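Local coordinates for protein chitin deacetylase 1 (Bombyx mori, PDB 5ZNT) that hydrolyses the N-acetyl groups of N-acetylglucosamine units in chitin, a zinc-dependent reaction of the carbohydrate esterase 4 family that yields chitosan and acetate, at residues A[62-67]-A[283-288]; A[256-261]-A[295-300]; A[364-367]-A[371-374]. One frame throughout, in Å; residues are numbered along the deposited sequence. Where two conformers were deposited one is given.

Interaction 1: A[62-67]-A[283-288]; sequences GKRKNP and AFLYWI
Arg64 reaches from the loop that follows helix 53-59 to the flank of helix 278-294, where it lies across Leu285 and Ile288, three residues, a little under one turn, apart. The backbones stay well separated, 8.4 Å between the CA atoms of Arg64 and Ile288, so the long arginine side chain bridges the gap. Its CG is anti to the carbonyl carbon (chi1 -58°) and the chain then runs extended from CG to NE, which carries the guanidinium out to the helix. Leu285 meets that group over one face: its CD2 methyl sits above the centre of the flat group, 3.9 Å from the plane, with Leu285 CD2 4.0 Å from Arg64 CZ. Arg64 NH2 also comes within 3.8 Å of Leu285 CB, so CB of the leucine touches the NH2 corner while CD2 covers the face. Ile288 takes the aliphatic part instead, its CG2 branch 4.0 Å from Arg64 CD. Both helix side chains cross the arginine at about a right angle. Along the same helix, the CD1 end of Ile288 rests on a face of the Phe284 ring, toward its rim.

The arginine's polar bonds are made elsewhere. NE forms a salt bridge with OD1 of Asp289, next along the helix, and NH1 donates to the carbonyl O of Ile59 near the end of helix 53-59. The contact thus ties the loop between helix 53-59 and strand 75-78 to helix 278-294 of the deacetylase domain. Chemically it is a division of labour: the leucine and isoleucine offer the arginine only van der Waals contact, while the carboxylate of Asp289 probably offsets its charge and, together with the Ile59 carbonyl, limits rotation of the guanidinium.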
loop_
_atom_site.group_PDB
_atom_site.type_symbol
_atom_site.label_atom_id
_atom_site.label_comp_id
_atom_site.label_asym_id
_atom_site.label_seq_id
_atom_site.Cartn_x
_atom_site.Cartn_y
_atom_site.Cartn_z
ATOM N N GLY A 62 -8.829 -15.594 -8.998
ATOM C CA GLY A 62 -10.143 -15.392 -9.578
ATOM C C GLY A 62 -11.255 -16.178 -8.920
ATOM O O GLY A 62 -12.402 -16.087 -9.364
ATOM N N LYS A 63 -10.952 -16.944 -7.875
ATOM C CA LYS A 63 -11.940 -17.693 -7.111
ATOM C C LYS A 63 -12.196 -17.134 -5.717
ATOM O O LYS A 63 -13.127 -17.595 -5.050
ATOM C CB LYS A 63 -11.502 -19.155 -6.959
ATOM C CG LYS A 63 -10.990 -19.793 -8.239
ATOM C CD LYS A 63 -11.839 -20.984 -8.651
ATOM C CE LYS A 63 -11.124 -21.822 -9.701
ATOM N NZ LYS A 63 -9.932 -22.498 -9.125
ATOM N N ARG A 64 -11.377 -16.203 -5.234
ATOM C CA ARG A 64 -11.564 -15.602 -3.915
ATOM C C ARG A 64 -12.314 -14.294 -4.126
ATOM O O ARG A 64 -11.813 -13.395 -4.807
ATOM C CB ARG A 64 -10.218 -15.384 -3.219
ATOM C CG ARG A 64 -9.419 -16.687 -3.064
ATOM C CD ARG A 64 -8.097 -16.562 -2.297
ATOM N NE ARG A 64 -7.744 -17.875 -1.751
ATOM C CZ ARG A 64 -6.872 -18.717 -2.292
ATOM N NH1 ARG A 64 -6.177 -18.370 -3.387
ATOM N NH2 ARG A 64 -6.680 -19.900 -1.710
ATOM N N LYS A 65 -13.533 -14.207 -3.589
ATOM C CA LYS A 65 -14.428 -13.092 -3.871
ATOM C C LYS A 65 -14.864 -12.431 -2.577
ATOM O O LYS A 65 -15.118 -13.114 -1.585
ATOM C CB LYS A 65 -15.691 -13.547 -4.625
ATOM C CG LYS A 65 -15.442 -14.489 -5.769
ATOM C CD LYS A 65 -15.320 -13.745 -7.068
ATOM C CE LYS A 65 -15.353 -14.716 -8.247
ATOM N NZ LYS A 65 -14.839 -14.029 -9.431
ATOM N N ASN A 66 -14.966 -11.104 -2.608
ATOM C CA ASN A 66 -15.534 -10.325 -1.515
ATOM C C ASN A 66 -17.049 -10.540 -1.454
ATOM O O ASN A 66 -17.630 -11.121 -2.366
ATOM C CB ASN A 66 -15.225 -8.850 -1.724
ATOM C CG ASN A 66 -13.803 -8.502 -1.346
ATOM O OD1 ASN A 66 -13.253 -9.055 -0.393
ATOM N ND2 ASN A 66 -13.213 -7.574 -2.074
ATOM N N PRO A 67 -17.718 -10.060 -0.397
ATOM C CA PRO A 67 -19.181 -10.269 -0.302
ATOM C C PRO A 67 -19.974 -9.621 -1.425
ATOM O O PRO A 67 -21.151 -9.967 -1.594
ATOM C CB PRO A 67 -19.539 -9.653 1.058
ATOM C CG PRO A 67 -18.273 -9.754 1.863
ATOM C CD PRO A 67 -17.168 -9.509 0.853
ATOM N N ALA A 283 -0.728 -21.132 5.433
ATOM C CA ALA A 283 -1.528 -20.589 6.524
ATOM C C ALA A 283 -2.273 -19.331 6.093
ATOM O O ALA A 283 -3.426 -19.116 6.487
ATOM C CB ALA A 283 -0.635 -20.305 7.736
ATOM N N PHE A 284 -1.638 -18.492 5.281
ATOM C CA PHE A 284 -2.273 -17.256 4.844
ATOM C C PHE A 284 -3.496 -17.554 3.980
ATOM O O PHE A 284 -4.559 -16.947 4.152
ATOM C CB PHE A 284 -1.260 -16.412 4.065
ATOM C CG PHE A 284 -1.783 -15.077 3.612
ATOM C CD1 PHE A 284 -2.495 -14.259 4.479
ATOM C CD2 PHE A 284 -1.544 -14.636 2.327
ATOM C CE1 PHE A 284 -2.973 -13.016 4.061
ATOM C CE2 PHE A 284 -2.014 -13.392 1.897
ATOM C CZ PHE A 284 -2.728 -12.583 2.772
ATOM N N LEU A 285 -3.345 -18.453 3.013
ATOM C CA LEU A 285 -4.465 -18.798 2.150
ATOM C C LEU A 285 -5.575 -19.496 2.937
ATOM O O LEU A 285 -6.763 -19.206 2.735
ATOM C CB LEU A 285 -3.971 -19.664 0.998
ATOM C CG LEU A 285 -2.982 -18.918 0.095
ATOM C CD1 LEU A 285 -2.580 -19.755 -1.097
ATOM C CD2 LEU A 285 -3.581 -17.570 -0.351
ATOM N N TYR A 286 -5.212 -20.414 3.833
ATOM C CA TYR A 286 -6.213 -21.025 4.700
ATOM C C TYR A 286 -7.002 -19.953 5.438
ATOM O O TYR A 286 -8.242 -19.979 5.470
ATOM C CB TYR A 286 -5.537 -21.975 5.688
ATOM C CG TYR A 286 -6.517 -22.732 6.549
ATOM C CD1 TYR A 286 -7.083 -22.139 7.671
ATOM C CD2 TYR A 286 -6.876 -24.038 6.242
ATOM C CE1 TYR A 286 -7.993 -22.818 8.461
ATOM C CE2 TYR A 286 -7.781 -24.735 7.032
ATOM C CZ TYR A 286 -8.341 -24.117 8.135
ATOM O OH TYR A 286 -9.252 -24.797 8.930
ATOM N N TRP A 287 -6.290 -18.991 6.030
ATOM C CA TRP A 287 -6.933 -17.904 6.757
ATOM C C TRP A 287 -7.856 -17.092 5.855
ATOM O O TRP A 287 -9.014 -16.824 6.213
ATOM C CB TRP A 287 -5.863 -17.008 7.387
ATOM C CG TRP A 287 -6.441 -15.875 8.152
ATOM C CD1 TRP A 287 -6.969 -15.928 9.422
ATOM C CD2 TRP A 287 -6.569 -14.510 7.720
ATOM N NE1 TRP A 287 -7.418 -14.690 9.794
ATOM C CE2 TRP A 287 -7.183 -13.800 8.774
ATOM C CE3 TRP A 287 -6.228 -13.818 6.542
ATOM C CZ2 TRP A 287 -7.461 -12.442 8.699
ATOM C CZ3 TRP A 287 -6.504 -12.465 6.472
ATOM C CH2 TRP A 287 -7.128 -11.794 7.541
ATOM N N ILE A 288 -7.349 -16.645 4.701
ATOM C CA ILE A 288 -8.164 -15.880 3.756
ATOM C C ILE A 288 -9.442 -16.638 3.416
ATOM O O ILE A 288 -10.541 -16.072 3.410
ATOM C CB ILE A 288 -7.375 -15.578 2.468
ATOM C CG1 ILE A 288 -6.292 -14.539 2.716
ATOM C CG2 ILE A 288 -8.312 -15.071 1.396
ATOM C CD1 ILE A 288 -5.405 -14.331 1.468
#

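Interaction 2: A[256-261]-A[295-300]; sequences RHYEQN and HNDVYF
Tyr258, in the last turn of helix 243-258, faces the start of strand 298-300 with 9.0 Å between its CA and that of Val298, and His295 and Asp297, in the loop leading into the strand, fill that distance from the other side. The tyrosine CG stands anti to the backbone N (chi1 -176°), sending the ring straight across the gap. His295 comes in over one face of it, edge first: the rings form a T-shaped pair with planes at 86° and centroids 4.9 Å apart, and His295 CE1 is 3.5 Å from Tyr258 CZ, toward the rim that bears the hydroxyl. Asp297 waits at the edge of the tyrosine ring, its carboxylate turned steeply against the ring plane. Tyr258 OH donates to Asp297 OD2; the modelled separation of 2.3 Å is very short and its value doubtful. The other carboxylate oxygen takes a bond from the histidine, His295 ND1 to Asp297 OD1 at 2.9 Å, on the syn lone pair and in the imidazole plane. The histidine bond alone would probably limit turning of the carboxylate. An alanine in place of His295 is likely to leave Asp297 OD1 without its imidazole donor and that face of Tyr258 without its T-shaped partner. Behind this cluster, Asp297 and Tyr299 bond through their backbones to Gln38 on strand 38-45, Val298 packs on Ile291 of helix 278-294, and Asp297 touches Val316 of helix 316-319, so the contact joins the end of helix 243-258 to the loop entering strand 298-300 of the parallel sheet.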
loop_
_atom_site.group_PDB
_atom_site.type_symbol
_atom_site.label_atom_id
_atom_site.label_comp_id
_atom_site.label_asym_id
_atom_site.label_seq_id
_atom_site.Cartn_x
_atom_site.Cartn_y
_atom_site.Cartn_z
ATOM N N ARG A 256 -8.738 -7.844 16.871
ATOM C CA ARG A 256 -8.452 -6.527 17.434
ATOM C C ARG A 256 -9.164 -5.433 16.646
ATOM O O ARG A 256 -9.734 -4.503 17.227
ATOM C CB ARG A 256 -6.934 -6.271 17.453
ATOM C CG ARG A 256 -6.141 -7.003 18.561
ATOM C CD ARG A 256 -4.683 -6.498 18.643
ATOM N NE ARG A 256 -4.632 -5.041 18.555
ATOM C CZ ARG A 256 -4.164 -4.364 17.508
ATOM N NH1 ARG A 256 -3.682 -5.013 16.445
ATOM N NH2 ARG A 256 -4.201 -3.034 17.522
ATOM N N HIS A 257 -9.156 -5.529 15.314
ATOM C CA HIS A 257 -9.837 -4.517 14.519
ATOM C C HIS A 257 -11.346 -4.762 14.493
ATOM O O HIS A 257 -12.143 -3.845 14.734
ATOM C CB HIS A 257 -9.270 -4.509 13.093
ATOM C CG HIS A 257 -7.889 -3.931 12.995
ATOM N ND1 HIS A 257 -7.605 -2.816 12.237
ATOM C CD2 HIS A 257 -6.718 -4.312 13.560
ATOM C CE1 HIS A 257 -6.319 -2.521 12.354
ATOM N NE2 HIS A 257 -5.756 -3.420 13.141
ATOM N N TYR A 258 -11.743 -6.001 14.191
ATOM C CA TYR A 258 -13.150 -6.312 13.960
ATOM C C TYR A 258 -13.994 -6.096 15.210
ATOM O O TYR A 258 -15.151 -5.677 15.102
ATOM C CB TYR A 258 -13.272 -7.751 13.485
ATOM C CG TYR A 258 -14.657 -8.204 13.097
ATOM C CD1 TYR A 258 -15.202 -7.856 11.870
ATOM C CD2 TYR A 258 -15.402 -9.026 13.945
ATOM C CE1 TYR A 258 -16.459 -8.293 11.492
ATOM C CE2 TYR A 258 -16.675 -9.468 13.587
ATOM C CZ TYR A 258 -17.195 -9.094 12.360
ATOM O OH TYR A 258 -18.434 -9.516 11.965
ATOM N N GLU A 259 -13.432 -6.361 16.393
ATOM C CA GLU A 259 -14.164 -6.234 17.648
ATOM C C GLU A 259 -14.050 -4.848 18.267
ATOM O O GLU A 259 -14.662 -4.612 19.311
ATOM C CB GLU A 259 -13.688 -7.274 18.680
ATOM C CG GLU A 259 -13.542 -8.721 18.185
ATOM C CD GLU A 259 -14.845 -9.504 18.087
ATOM O OE1 GLU A 259 -15.927 -8.876 18.042
ATOM O OE2 GLU A 259 -14.780 -10.761 18.016
ATOM N N GLN A 260 -13.287 -3.928 17.672
ATOM C CA GLN A 260 -13.223 -2.575 18.232
ATOM C C GLN A 260 -13.842 -1.562 17.279
ATOM O O GLN A 260 -15.065 -1.516 17.130
ATOM C CB GLN A 260 -11.780 -2.192 18.585
ATOM C CG GLN A 260 -11.190 -3.105 19.667
ATOM C CD GLN A 260 -9.823 -2.691 20.170
ATOM O OE1 GLN A 260 -9.700 -1.781 21.001
ATOM N NE2 GLN A 260 -8.778 -3.383 19.700
ATOM N N ASN A 261 -13.026 -0.740 16.619
ATOM C CA ASN A 261 -13.555 0.309 15.758
ATOM C C ASN A 261 -13.550 -0.070 14.276
ATOM O O ASN A 261 -13.832 0.787 13.429
ATOM C CB ASN A 261 -12.769 1.605 15.973
ATOM C CG ASN A 261 -11.303 1.460 15.608
ATOM O OD1 ASN A 261 -10.815 0.345 15.404
ATOM N ND2 ASN A 261 -10.586 2.581 15.552
ATOM N N HIS A 295 -17.497 -14.643 6.765
ATOM C CA HIS A 295 -17.814 -13.238 6.985
ATOM C C HIS A 295 -18.474 -12.648 5.758
ATOM O O HIS A 295 -17.861 -12.579 4.681
ATOM C CB HIS A 295 -16.557 -12.429 7.334
ATOM C CG HIS A 295 -16.144 -12.570 8.757
ATOM N ND1 HIS A 295 -16.579 -11.708 9.737
ATOM C CD2 HIS A 295 -15.371 -13.496 9.378
ATOM C CE1 HIS A 295 -16.078 -12.085 10.903
ATOM N NE2 HIS A 295 -15.351 -13.173 10.715
ATOM N N ASN A 296 -19.713 -12.201 5.920
ATOM C CA ASN A 296 -20.348 -11.398 4.891
ATOM C C ASN A 296 -20.012 -9.923 5.033
ATOM O O ASN A 296 -20.477 -9.116 4.228
ATOM C CB ASN A 296 -21.875 -11.604 4.898
ATOM C CG ASN A 296 -22.542 -11.174 6.202
ATOM O OD1 ASN A 296 -21.954 -10.482 7.033
ATOM N ND2 ASN A 296 -23.801 -11.588 6.376
ATOM N N ASP A 297 -19.186 -9.560 6.026
ATOM C CA ASP A 297 -18.915 -8.165 6.354
ATOM C C ASP A 297 -17.424 -7.820 6.296
ATOM O O ASP A 297 -17.004 -6.828 6.902
ATOM C CB ASP A 297 -19.481 -7.835 7.744
ATOM C CG ASP A 297 -18.982 -8.784 8.820
ATOM O OD1 ASP A 297 -18.244 -9.740 8.490
ATOM O OD2 ASP A 297 -19.329 -8.586 10.010
ATOM N N VAL A 298 -16.622 -8.607 5.577
ATOM C CA VAL A 298 -15.179 -8.391 5.455
ATOM C C VAL A 298 -14.852 -8.241 3.969
ATOM O O VAL A 298 -15.236 -9.094 3.161
ATOM C CB VAL A 298 -14.375 -9.547 6.084
ATOM C CG1 VAL A 298 -12.868 -9.455 5.718
ATOM C CG2 VAL A 298 -14.543 -9.568 7.612
ATOM N N TYR A 299 -14.152 -7.166 3.613
ATOM C CA TYR A 299 -13.762 -6.882 2.229
ATOM C C TYR A 299 -12.247 -6.701 2.134
ATOM O O TYR A 299 -11.673 -5.879 2.856
ATOM C CB TYR A 299 -14.425 -5.604 1.712
ATOM C CG TYR A 299 -15.871 -5.758 1.318
ATOM C CD1 TYR A 299 -16.871 -5.857 2.293
ATOM C CD2 TYR A 299 -16.246 -5.780 -0.022
ATOM C CE1 TYR A 299 -18.219 -5.985 1.932
ATOM C CE2 TYR A 299 -17.580 -5.902 -0.390
ATOM C CZ TYR A 299 -18.555 -6.004 0.593
ATOM O OH TYR A 299 -19.870 -6.117 0.215
ATOM N N PHE A 300 -11.617 -7.442 1.218
ATOM C CA PHE A 300 -10.214 -7.226 0.851
ATOM C C PHE A 300 -10.193 -6.240 -0.302
ATOM O O PHE A 300 -10.623 -6.571 -1.414
ATOM C CB PHE A 300 -9.553 -8.542 0.456
ATOM C CG PHE A 300 -9.452 -9.527 1.585
ATOM C CD1 PHE A 300 -10.544 -10.302 1.941
ATOM C CD2 PHE A 300 -8.264 -9.678 2.293
ATOM C CE1 PHE A 300 -10.461 -11.204 2.990
ATOM C CE2 PHE A 300 -8.169 -10.604 3.331
ATOM C CZ PHE A 300 -9.271 -11.351 3.687
#

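Interaction 3: A[364-367]-A[371-374]; sequences PVNY and NDPT
Two arms of the C-terminal loop beyond strand 355-359 fold back on each other here, a tight local reversal with only three residues between them. Asn366 and Asp372 join the arms: Asn366 ND2 donates to Asp372 OD2 over 2.8 Å, with an N-H...O angle of 151°. Both side chains start toward the other arm, and with CG anti to the backbone N (chi1 -172° for the asparagine) they run out into the space between. The planes of amide and carboxylate are only 20° apart, yet the donor comes to OD2 on the anti side and somewhat out of the carboxylate plane. Nearer the open end, Pro364 CB lies 4.0 Å from the carbonyl O of Thr374, an oxygen that also accepts a bond from Lys133 NZ on helix 117-134. Pro373 packs on Val129 and Ile130 of the same helix, while the Tyr367 ring stacks on His80.

Asp372 OD2 takes a second bond, from the backbone N of Gly377. With the amide of Asn366 and that backbone N-H both on one oxygen, the largely buried carboxylate is met by neutral donors, which would probably spread its charge and fix its orientation.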
loop_
_atom_site.group_PDB
_atom_site.type_symbol
_atom_site.label_atom_id
_atom_site.label_comp_id
_atom_site.label_asym_id
_atom_site.label_seq_id
_atom_site.Cartn_x
_atom_site.Cartn_y
_atom_site.Cartn_z
ATOM N N PRO A 364 12.868 1.412 -25.036
ATOM C CA PRO A 364 13.427 2.768 -25.068
ATOM C C PRO A 364 14.918 2.691 -25.377
ATOM O O PRO A 364 15.511 1.614 -25.350
ATOM C CB PRO A 364 13.167 3.270 -23.642
ATOM C CG PRO A 364 13.382 1.981 -22.799
ATOM C CD PRO A 364 12.796 0.859 -23.666
ATOM N N VAL A 365 15.546 3.848 -25.636
ATOM C CA VAL A 365 16.968 3.813 -26.002
ATOM C C VAL A 365 17.898 3.692 -24.798
ATOM O O VAL A 365 19.062 3.305 -24.962
ATOM C CB VAL A 365 17.398 5.037 -26.842
ATOM C CG1 VAL A 365 16.529 5.155 -28.120
ATOM C CG2 VAL A 365 17.369 6.309 -26.060
ATOM N N ASN A 366 17.407 3.998 -23.598
ATOM C CA ASN A 366 18.182 4.130 -22.369
ATOM C C ASN A 366 17.432 3.403 -21.251
ATOM O O ASN A 366 16.200 3.365 -21.260
ATOM C CB ASN A 366 18.320 5.659 -22.078
ATOM C CG ASN A 366 19.252 5.985 -20.956
ATOM O OD1 ASN A 366 20.341 5.429 -20.845
ATOM N ND2 ASN A 366 18.824 6.903 -20.089
ATOM N N TYR A 367 18.145 2.848 -20.276
ATOM C CA TYR A 367 17.469 2.290 -19.097
ATOM C C TYR A 367 16.889 3.409 -18.219
ATOM O O TYR A 367 17.648 4.267 -17.749
ATOM C CB TYR A 367 18.440 1.450 -18.280
ATOM C CG TYR A 367 17.797 0.843 -17.072
ATOM C CD1 TYR A 367 16.727 -0.037 -17.204
ATOM C CD2 TYR A 367 18.264 1.134 -15.809
ATOM C CE1 TYR A 367 16.130 -0.604 -16.097
ATOM C CE2 TYR A 367 17.685 0.556 -14.691
ATOM C CZ TYR A 367 16.623 -0.291 -14.846
ATOM O OH TYR A 367 16.046 -0.831 -13.726
ATOM N N ASN A 371 17.352 10.466 -13.487
ATOM C CA ASN A 371 17.463 11.637 -14.354
ATOM C C ASN A 371 16.820 11.431 -15.724
ATOM O O ASN A 371 16.788 12.367 -16.517
ATOM C CB ASN A 371 18.924 12.032 -14.543
ATOM C CG ASN A 371 19.555 12.558 -13.259
ATOM O OD1 ASN A 371 18.855 13.042 -12.370
ATOM N ND2 ASN A 371 20.873 12.471 -13.162
ATOM N N ASP A 372 16.321 10.236 -16.025
ATOM C CA ASP A 372 15.693 9.958 -17.317
ATOM C C ASP A 372 14.639 8.875 -17.119
ATOM O O ASP A 372 14.808 7.721 -17.533
ATOM C CB ASP A 372 16.744 9.539 -18.345
ATOM C CG ASP A 372 16.177 9.389 -19.734
ATOM O OD1 ASP A 372 15.010 9.789 -19.963
ATOM O OD2 ASP A 372 16.879 8.831 -20.587
ATOM N N PRO A 373 13.518 9.219 -16.488
ATOM C CA PRO A 373 12.514 8.183 -16.202
ATOM C C PRO A 373 11.796 7.666 -17.445
ATOM O O PRO A 373 11.229 6.564 -17.389
ATOM C CB PRO A 373 11.547 8.883 -15.220
ATOM C CG PRO A 373 11.753 10.356 -15.439
ATOM C CD PRO A 373 13.214 10.509 -15.837
ATOM N N THR A 374 11.790 8.410 -18.566
ATOM C CA THR A 374 11.186 7.862 -19.782
ATOM C C THR A 374 12.137 6.955 -20.540
ATOM O O THR A 374 11.686 6.211 -21.430
ATOM C CB THR A 374 10.716 8.967 -20.734
ATOM O OG1 THR A 374 11.842 9.717 -21.184
ATOM C CG2 THR A 374 9.739 9.910 -20.043
#

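Interactions 1 and 2 are neighbours, their centres 15 Å apart, and they touch directly: Asn66 OD1 accepts a probable hydrogen bond from Phe300 N (2.8 Å), and the ring of Pro67 packs on the backbone oxygens of Asn296 and Val298. Along the chain their segments alternate, and helix 278-294 of interaction 1 leads into strand 298-300 of interaction 2. Both lie away from the zinc site. Interaction 3 stands apart, its centre 39 Å from that of interaction 1 and 44 Å from that of interaction 2, on the opposite side of the chain's centre from the latter. It is nearer the metal: the Tyr367 side chain is about 10 Å from that of the zinc ligand His105.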